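Putative transcriptional regulator (Clostridium difficile, PDB 3QI7) is of unknown function but has a periplasmic-binding-protein-like fold, consistent with a lipoprotein or regulator that binds a small ligand, possibly a sugar. Local coordinates at residues D237-T242 with T262-V266; I216-V220 with K243-Y249; A163-D167 with V232-M236. All coordinates share one frame; numbering follows the deposited sequence.

Contact 1 (D237-T242 with T262-V266); sequences DEVILT and TYPSV
L241 and Y263 meet at about a right angle. The leucine sets CD1 over the middle of the tyrosine ring, 3.9 Å from its centroid and 12° off the ring normal, a CH-pi contact, while its other methyl, CD2, lies 3.4 Å from Y263 OH. With CG anti to the carbonyl carbon (chi1 -77°), L241 sends both branches to the tyrosine and keeps CB for V266, whose CG1 rests 3.8 Å from it. V266 CG2 takes the adjoining place, against the carbonyl oxygen of E238 and T242 OG1. Just before the short helix, at the N-cap position, T262 presses its methyl CG2 onto the backbone of helix 234-247, 3.5 Å from E238 CA. Its OG1 lies beside the backbone N, anti to the carbonyl carbon (chi1 -49°), where it meets a water 2.7 Å away that donates to D237 OD2. Farther out, the extended chain of E238 reaches S265, where OG gives OE2 a weak hydrogen bond of 3.4 Å. Within the longer helix, T242 OG1 donates to E238 O over 2.6 Å, from the face of the carbonyl plane opposite that used by T242 N, and this bond fixes the threonine rotamer beside V266. Helix 263-267 packs on the middle of helix 234-247, which follows strand 228-231 and whose V239 and I240 touch helix 203-223. Across this contact the hold comes mostly from methyl groups packed on a ring and on backbone, while direct polar bonding is weak and D237 OD2 is held by the water and by S255 OG.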
loop_
_atom_site.group_PDB
_atom_site.type_symbol
_atom_site.label_atom_id
_atom_site.label_comp_id
_atom_site.label_asym_id
_atom_site.label_seq_id
_atom_site.Cartn_x
_atom_site.Cartn_y
_atom_site.Cartn_z
ATOM N N ASP A 237 -4.858 9.429 12.191
ATOM C CA ASP A 237 -5.900 8.441 11.940
ATOM C C ASP A 237 -6.500 7.975 13.272
ATOM O O ASP A 237 -7.720 7.817 13.405
ATOM C CB ASP A 237 -5.375 7.192 11.223
ATOM C CG ASP A 237 -5.019 7.444 9.762
ATOM O OD1 ASP A 237 -5.635 8.343 9.130
ATOM O OD2 ASP A 237 -4.121 6.723 9.289
ATOM N N GLU A 238 -5.635 7.755 14.237
ATOM C CA GLU A 238 -6.074 7.300 15.555
ATOM C C GLU A 238 -7.024 8.295 16.251
ATOM O O GLU A 238 -8.106 7.917 16.755
ATOM C CB GLU A 238 -4.847 7.009 16.446
ATOM C CG GLU A 238 -5.236 6.202 17.728
ATOM C CD GLU A 238 -4.046 5.844 18.647
ATOM O OE1 GLU A 238 -3.185 6.724 18.921
ATOM O OE2 GLU A 238 -3.978 4.673 19.108
ATOM N N VAL A 239 -6.604 9.558 16.289
ATOM C CA VAL A 239 -7.403 10.650 16.875
ATOM C C VAL A 239 -8.732 10.782 16.116
ATOM O O VAL A 239 -9.800 10.871 16.736
ATOM C CB VAL A 239 -6.650 12.006 16.824
ATOM C CG1 VAL A 239 -7.583 13.160 17.192
ATOM C CG2 VAL A 239 -5.370 11.959 17.700
ATOM N N ILE A 240 -8.668 10.740 14.778
ATOM C CA ILE A 240 -9.856 10.903 13.915
ATOM C C ILE A 240 -10.889 9.771 14.029
ATOM O O ILE A 240 -12.095 10.034 14.070
ATOM C CB ILE A 240 -9.436 11.079 12.428
ATOM C CG1 ILE A 240 -8.772 12.434 12.259
ATOM C CG2 ILE A 240 -10.634 10.971 11.449
ATOM C CD1 ILE A 240 -7.937 12.569 11.011
ATOM N N LEU A 241 -10.411 8.535 14.011
ATOM C CA LEU A 241 -11.281 7.367 14.154
ATOM C C LEU A 241 -11.898 7.303 15.562
ATOM O O LEU A 241 -13.077 7.017 15.713
ATOM C CB LEU A 241 -10.496 6.108 13.843
ATOM C CG LEU A 241 -10.260 5.827 12.351
ATOM C CD1 LEU A 241 -9.287 4.665 12.168
ATOM C CD2 LEU A 241 -11.584 5.583 11.592
ATOM N N THR A 242 -11.088 7.553 16.582
ATOM C CA THR A 242 -11.582 7.616 17.953
ATOM C C THR A 242 -12.708 8.637 18.106
ATOM O O THR A 242 -13.759 8.320 18.651
ATOM C CB THR A 242 -10.433 7.925 18.918
ATOM O OG1 THR A 242 -9.417 6.925 18.756
ATOM C CG2 THR A 242 -10.913 7.949 20.394
ATOM N N THR A 262 -3.841 0.804 13.496
ATOM C CA THR A 262 -4.760 1.764 14.122
ATOM C C THR A 262 -6.168 1.212 14.410
ATOM O O THR A 262 -6.680 1.382 15.512
ATOM C CB THR A 262 -4.913 3.096 13.296
ATOM O OG1 THR A 262 -3.613 3.628 12.941
ATOM C CG2 THR A 262 -5.709 4.114 14.123
ATOM N N TYR A 263 -6.806 0.587 13.435
ATOM C CA TYR A 263 -8.184 0.059 13.640
ATOM C C TYR A 263 -8.339 -0.817 14.880
ATOM O O TYR A 263 -9.251 -0.592 15.703
ATOM C CB TYR A 263 -8.739 -0.640 12.380
ATOM C CG TYR A 263 -9.666 0.292 11.585
ATOM C CD1 TYR A 263 -10.910 0.654 12.101
ATOM C CD2 TYR A 263 -9.284 0.836 10.354
ATOM C CE1 TYR A 263 -11.760 1.521 11.419
ATOM C CE2 TYR A 263 -10.143 1.699 9.650
ATOM C CZ TYR A 263 -11.381 2.046 10.186
ATOM O OH TYR A 263 -12.293 2.892 9.557
ATOM N N PRO A 264 -7.429 -1.781 15.065
ATOM C CA PRO A 264 -7.617 -2.692 16.194
ATOM C C PRO A 264 -7.595 -2.021 17.564
ATOM O O PRO A 264 -8.421 -2.345 18.419
ATOM C CB PRO A 264 -6.461 -3.678 16.035
ATOM C CG PRO A 264 -6.197 -3.668 14.568
ATOM C CD PRO A 264 -6.332 -2.234 14.187
ATOM N N SER A 265 -6.691 -1.082 17.773
ATOM C CA SER A 265 -6.694 -0.323 19.025
ATOM C C SER A 265 -7.957 0.557 19.155
ATOM O O SER A 265 -8.539 0.675 20.227
ATOM C CB SER A 265 -5.423 0.528 19.106
ATOM O OG SER A 265 -5.693 1.767 19.709
ATOM N N VAL A 266 -8.392 1.173 18.060
ATOM C CA VAL A 266 -9.554 2.091 18.121
ATOM C C VAL A 266 -10.852 1.330 18.425
ATOM O O VAL A 266 -11.644 1.759 19.273
ATOM C CB VAL A 266 -9.646 2.931 16.821
ATOM C CG1 VAL A 266 -11.000 3.664 16.693
ATOM C CG2 VAL A 266 -8.480 3.928 16.816
HETATM O O HOH W 1 -3.853 4.163 10.317
#

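Contact 2 (I216-V220 with K243-Y249); sequences IEKQV and KALELKY
Two neighbouring helices of the domain built on the parallel sheet 191-196, 159-164, 228-231 pack here, their local axes 11.6 Å apart and crossing at -33°, with the turn after the second helix folded back into the groove between them. I216 CG2 is the hub of the apolar part. It lies 3.3 Å from Y249 CE2, a close approach, and also touches K243 CG and L247 CD1. One turn on, V220 CG2 sits 3.7 Å from L247 CD1 and 4.0 Å from Y249 CD2, so that both branched side chains pack on L247 CD1 and on the CD2 and CE2 atoms of Y249. The Y249 side chain crosses those of I216 and V220 at about a right angle, and its ring has A244 CA 3.5 Å above one face, toward the rim. K248, with positive phi, ends the helical run and lets the chain turn back; Y249 then holds CG between its backbone N and carbonyl carbon (chi1 52°). At the outer edge K243 NZ donates to E217 OE2 over 2.8 Å, on the anti side of the carboxylate, and makes a longer bridge of 3.2 Å to the syn side of E246 OE1. One ammonium group shared by two acids, whose OE2 atoms are 5.2 Å apart, probably offsets their mutual repulsion. Behind this interface, I216 touches Y162 of the central strand 159-164 and V220 meets I227 just before strand 228-231, so the contact ties helix 234-247 to the helix 203-223 that lies against the sheet.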
loop_
_atom_site.group_PDB
_atom_site.type_symbol
_atom_site.label_atom_id
_atom_site.label_comp_id
_atom_site.label_asym_id
_atom_site.label_seq_id
_atom_site.Cartn_x
_atom_site.Cartn_y
_atom_site.Cartn_z
ATOM N N ILE A 216 -12.230 19.289 14.916
ATOM C CA ILE A 216 -13.263 18.337 14.493
ATOM C C ILE A 216 -14.601 18.673 15.122
ATOM O O ILE A 216 -15.594 18.781 14.415
ATOM C CB ILE A 216 -12.841 16.869 14.771
ATOM C CG1 ILE A 216 -11.640 16.502 13.882
ATOM C CG2 ILE A 216 -14.017 15.898 14.523
ATOM C CD1 ILE A 216 -10.943 15.245 14.265
ATOM N N GLU A 217 -14.647 18.871 16.436
ATOM C CA GLU A 217 -15.884 19.357 17.048
ATOM C C GLU A 217 -16.467 20.585 16.325
ATOM O O GLU A 217 -17.669 20.664 16.074
ATOM C CB GLU A 217 -15.666 19.687 18.532
ATOM C CG GLU A 217 -15.416 18.438 19.359
ATOM C CD GLU A 217 -15.191 18.758 20.821
ATOM O OE1 GLU A 217 -15.751 19.776 21.292
ATOM O OE2 GLU A 217 -14.463 17.982 21.481
ATOM N N LYS A 218 -15.595 21.518 15.953
ATOM C CA LYS A 218 -16.019 22.736 15.261
ATOM C C LYS A 218 -16.627 22.464 13.905
ATOM O O LYS A 218 -17.637 23.088 13.521
ATOM C CB LYS A 218 -14.852 23.744 15.156
ATOM C CG LYS A 218 -14.502 24.341 16.518
ATOM C CD LYS A 218 -13.724 25.651 16.425
ATOM C CE LYS A 218 -12.257 25.444 16.073
ATOM N NZ LYS A 218 -11.480 26.670 16.421
ATOM N N GLN A 219 -16.011 21.532 13.175
ATOM C CA GLN A 219 -16.438 21.217 11.827
ATOM C C GLN A 219 -17.799 20.515 11.832
ATOM O O GLN A 219 -18.636 20.779 10.960
ATOM C CB GLN A 219 -15.376 20.390 11.080
ATOM C CG GLN A 219 -13.966 21.046 10.996
ATOM C CD GLN A 219 -13.913 22.353 10.234
ATOM O OE1 GLN A 219 -14.867 22.731 9.558
ATOM N NE2 GLN A 219 -12.766 23.047 10.324
ATOM N N VAL A 220 -18.032 19.655 12.828
ATOM C CA VAL A 220 -19.337 19.000 13.020
ATOM C C VAL A 220 -20.446 20.002 13.405
ATOM O O VAL A 220 -21.582 19.898 12.943
ATOM C CB VAL A 220 -19.234 17.834 14.072
ATOM C CG1 VAL A 220 -20.625 17.265 14.427
ATOM C CG2 VAL A 220 -18.319 16.729 13.545
ATOM N N LYS A 243 -12.508 9.851 17.609
ATOM C CA LYS A 243 -13.547 10.893 17.688
ATOM C C LYS A 243 -14.802 10.555 16.843
ATOM O O LYS A 243 -15.930 10.926 17.230
ATOM C CB LYS A 243 -12.962 12.268 17.327
ATOM C CG LYS A 243 -13.837 13.458 17.615
ATOM C CD LYS A 243 -13.978 13.689 19.097
ATOM C CE LYS A 243 -14.028 15.140 19.451
ATOM N NZ LYS A 243 -14.355 15.258 20.901
ATOM N N ALA A 244 -14.606 9.869 15.719
ATOM C CA ALA A 244 -15.711 9.414 14.852
ATOM C C ALA A 244 -16.707 8.533 15.602
ATOM O O ALA A 244 -17.905 8.582 15.328
ATOM C CB ALA A 244 -15.178 8.631 13.642
ATOM N N LEU A 245 -16.209 7.719 16.540
ATOM C CA LEU A 245 -17.087 6.862 17.350
ATOM C C LEU A 245 -18.050 7.693 18.211
ATOM O O LEU A 245 -19.184 7.286 18.457
ATOM C CB LEU A 245 -16.270 5.875 18.220
ATOM C CG LEU A 245 -15.465 4.820 17.435
ATOM C CD1 LEU A 245 -14.846 3.782 18.373
ATOM C CD2 LEU A 245 -16.283 4.093 16.332
ATOM N N GLU A 246 -17.593 8.864 18.638
ATOM C CA GLU A 246 -18.378 9.776 19.471
ATOM C C GLU A 246 -19.323 10.654 18.644
ATOM O O GLU A 246 -20.505 10.772 18.955
ATOM C CB GLU A 246 -17.415 10.652 20.294
ATOM C CG GLU A 246 -18.059 11.617 21.308
ATOM C CD GLU A 246 -17.159 12.821 21.618
ATOM O OE1 GLU A 246 -15.927 12.631 21.706
ATOM O OE2 GLU A 246 -17.678 13.948 21.739
ATOM N N LEU A 247 -18.819 11.260 17.577
ATOM C CA LEU A 247 -19.596 12.267 16.809
ATOM C C LEU A 247 -20.296 11.693 15.560
ATOM O O LEU A 247 -21.171 12.350 14.967
ATOM C CB LEU A 247 -18.688 13.444 16.409
ATOM C CG LEU A 247 -18.154 14.376 17.508
ATOM C CD1 LEU A 247 -17.312 15.517 16.893
ATOM C CD2 LEU A 247 -19.279 14.964 18.359
ATOM N N LYS A 248 -19.867 10.506 15.143
ATOM C CA LYS A 248 -20.558 9.656 14.184
ATOM C C LYS A 248 -20.514 10.230 12.791
ATOM O O LYS A 248 -21.472 10.157 12.028
ATOM C CB LYS A 248 -21.982 9.342 14.621
ATOM C CG LYS A 248 -22.077 8.764 16.030
ATOM C CD LYS A 248 -22.724 7.401 16.005
ATOM C CE LYS A 248 -23.194 6.974 17.392
ATOM N NZ LYS A 248 -22.068 6.395 18.161
ATOM N N TYR A 249 -19.350 10.775 12.462
ATOM C CA TYR A 249 -19.113 11.321 11.149
ATOM C C TYR A 249 -18.569 10.230 10.239
ATOM O O TYR A 249 -18.633 9.050 10.593
ATOM C CB TYR A 249 -18.206 12.577 11.228
ATOM C CG TYR A 249 -16.904 12.462 11.992
ATOM C CD1 TYR A 249 -15.804 11.814 11.457
ATOM C CD2 TYR A 249 -16.759 13.067 13.236
ATOM C CE1 TYR A 249 -14.567 11.767 12.142
ATOM C CE2 TYR A 249 -15.549 13.004 13.940
ATOM C CZ TYR A 249 -14.469 12.359 13.406
ATOM O OH TYR A 249 -13.298 12.333 14.124
#

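Contact 3 (A163-D167 with V232-M236); sequences ASTDD and VNEYM
D167 OD2 accepts from S164 N (2.9 Å) and from a water that also lies near N233 ND2. The amide N-H comes to the anti side of the carboxylate, 28° out of its plane, and its bond is returned by D167 N, which donates to S164 OG over 2.9 Å, an ST motif that closes the turn after strand 159-164. The other oxygen, OD1, takes a second water at 2.6 Å, and this water accepts a good bond from N233 ND2, whereas the first is held by ND2 only weakly. Water thus joins the carboxylate to the asparagine amide.

Methyl groups also pack here, against both the carboxylate and A163. V232 CG2 comes within 3.5 Å of D167 OD2, and V232 CG1 rests against A163 CB. From the opposite direction to D167 comes the extended selenomethionine M236, CG anti to its carbonyl carbon (chi1 -65°), its CE 3.6 Å from D167 OD2 and 3.8 Å from A163 CA. V232 CG2 lies over one face of the carboxylate, with M236 CE on that same side but nearer the plane; S164 N is on the other side. N233 OD1 meanwhile accepts from M236 N nearly in line with its own C=O, which fixes the amide and leaves ND2 for the waters. This N-cap starts helix 234-247 two residues after strand 228-231, the strand-to-helix turn of a parallel alpha/beta domain, set beside the equivalent end of the adjacent strand 159-164.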
loop_
_atom_site.group_PDB
_atom_site.type_symbol
_atom_site.label_atom_id
_atom_site.label_comp_id
_atom_site.label_asym_id
_atom_site.label_seq_id
_atom_site.Cartn_x
_atom_site.Cartn_y
_atom_site.Cartn_z
ATOM N N ALA A 163 -3.337 18.232 7.920
ATOM C CA ALA A 163 -1.917 18.027 7.612
ATOM C C ALA A 163 -1.171 19.258 8.104
ATOM O O ALA A 163 -1.707 20.366 8.031
ATOM C CB ALA A 163 -1.702 17.926 6.100
ATOM N N SER A 164 0.052 19.068 8.592
ATOM C CA SER A 164 0.924 20.186 8.987
ATOM C C SER A 164 1.569 20.823 7.745
ATOM O O SER A 164 1.636 20.196 6.707
ATOM C CB SER A 164 2.028 19.695 9.925
ATOM O OG SER A 164 3.066 19.028 9.216
ATOM N N THR A 165 2.108 22.037 7.866
ATOM C CA THR A 165 2.763 22.645 6.702
ATOM C C THR A 165 4.060 21.901 6.335
ATOM O O THR A 165 4.409 21.828 5.145
ATOM C CB THR A 165 2.944 24.154 6.865
ATOM O OG1 THR A 165 3.658 24.449 8.057
ATOM C CG2 THR A 165 1.582 24.835 6.940
ATOM N N ASP A 166 4.719 21.278 7.330
ATOM C CA ASP A 166 5.817 20.347 7.051
ATOM C C ASP A 166 5.367 19.113 6.270
ATOM O O ASP A 166 6.064 18.699 5.332
ATOM C CB ASP A 166 6.530 19.899 8.315
ATOM C CG ASP A 166 7.441 20.992 8.921
ATOM O OD1 ASP A 166 7.686 22.040 8.304
ATOM O OD2 ASP A 166 7.928 20.782 10.027
ATOM N N ASP A 167 4.224 18.525 6.653
ATOM C CA ASP A 167 3.626 17.416 5.874
ATOM C C ASP A 167 3.424 17.780 4.401
ATOM O O ASP A 167 3.651 16.950 3.522
ATOM C CB ASP A 167 2.251 16.961 6.421
ATOM C CG ASP A 167 2.321 16.308 7.788
ATOM O OD1 ASP A 167 3.285 15.546 8.092
ATOM O OD2 ASP A 167 1.360 16.526 8.566
ATOM N N VAL A 232 -3.290 12.578 7.524
ATOM C CA VAL A 232 -2.201 12.181 6.632
ATOM C C VAL A 232 -1.168 11.252 7.251
ATOM O O VAL A 232 -0.231 10.857 6.563
ATOM C CB VAL A 232 -1.540 13.412 5.941
ATOM C CG1 VAL A 232 -2.581 14.274 5.213
ATOM C CG2 VAL A 232 -0.724 14.252 6.944
ATOM N N ASN A 233 -1.382 10.848 8.514
ATOM C CA ASN A 233 -0.544 9.832 9.167
ATOM C C ASN A 233 -1.345 9.028 10.220
ATOM O O ASN A 233 -2.502 9.365 10.560
ATOM C CB ASN A 233 0.724 10.463 9.791
ATOM C CG ASN A 233 0.397 11.602 10.751
ATOM O OD1 ASN A 233 -0.366 11.419 11.711
ATOM N ND2 ASN A 233 0.948 12.798 10.482
ATOM N N GLU A 234 -0.718 7.973 10.722
ATOM C CA GLU A 234 -1.410 7.017 11.558
ATOM C C GLU A 234 -1.798 7.662 12.880
ATOM O O GLU A 234 -2.802 7.283 13.486
ATOM C CB GLU A 234 -0.523 5.806 11.830
ATOM C CG GLU A 234 -0.223 4.958 10.617
ATOM C CD GLU A 234 0.735 3.804 10.929
ATOM O OE1 GLU A 234 1.322 3.780 12.041
ATOM O OE2 GLU A 234 0.873 2.912 10.066
ATOM N N TYR A 235 -0.990 8.610 13.342
ATOM C CA TYR A 235 -1.278 9.289 14.616
ATOM C C TYR A 235 -2.580 10.103 14.464
ATOM O O TYR A 235 -3.472 10.025 15.311
ATOM C CB TYR A 235 -0.109 10.176 15.068
ATOM C CG TYR A 235 -0.331 10.770 16.449
ATOM C CD1 TYR A 235 -0.024 10.044 17.597
ATOM C CD2 TYR A 235 -0.899 12.020 16.603
ATOM C CE1 TYR A 235 -0.263 10.566 18.876
ATOM C CE2 TYR A 235 -1.142 12.545 17.874
ATOM C CZ TYR A 235 -0.822 11.810 19.003
ATOM O OH TYR A 235 -1.064 12.344 20.250
HETATM N N MSE A 236 -2.706 10.832 13.355
HETATM C CA MSE A 236 -3.955 11.541 13.034
HETATM C C MSE A 236 -5.110 10.574 12.862
HETATM O O MSE A 236 -6.224 10.873 13.344
HETATM C CB MSE A 236 -3.828 12.403 11.754
HETATM C CG MSE A 236 -2.863 13.515 11.891
HETATM SE SE MSE A 236 -3.170 14.807 10.521
HETATM C CE MSE A 236 -1.515 15.796 10.683
HETATM O O HOH W 2 2.935 13.032 8.526
HETATM O O HOH W 3 1.636 15.868 11.153
#

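Helix 234-247 runs through all three contacts: contact 3 holds its N-terminal end at the strand ends, contact 1 its middle against helix 263-267, and contact 2 its last turn against helix 203-223. Their centres lie 13 Å (contacts 1 and 2), 15 Å (1 and 3) and 18 Å (2 and 3) apart. Contacts 1 and 2 touch through a probable hydrogen bond of 2.6 Å between I240 O and Y249 OH and through packing of I240 CG1 on I216 CD1; contacts 1 and 3 meet at T262 OG1 and E234 O, 3.8 Å apart, while contacts 2 and 3 stay about 6 Å apart at their nearest atoms.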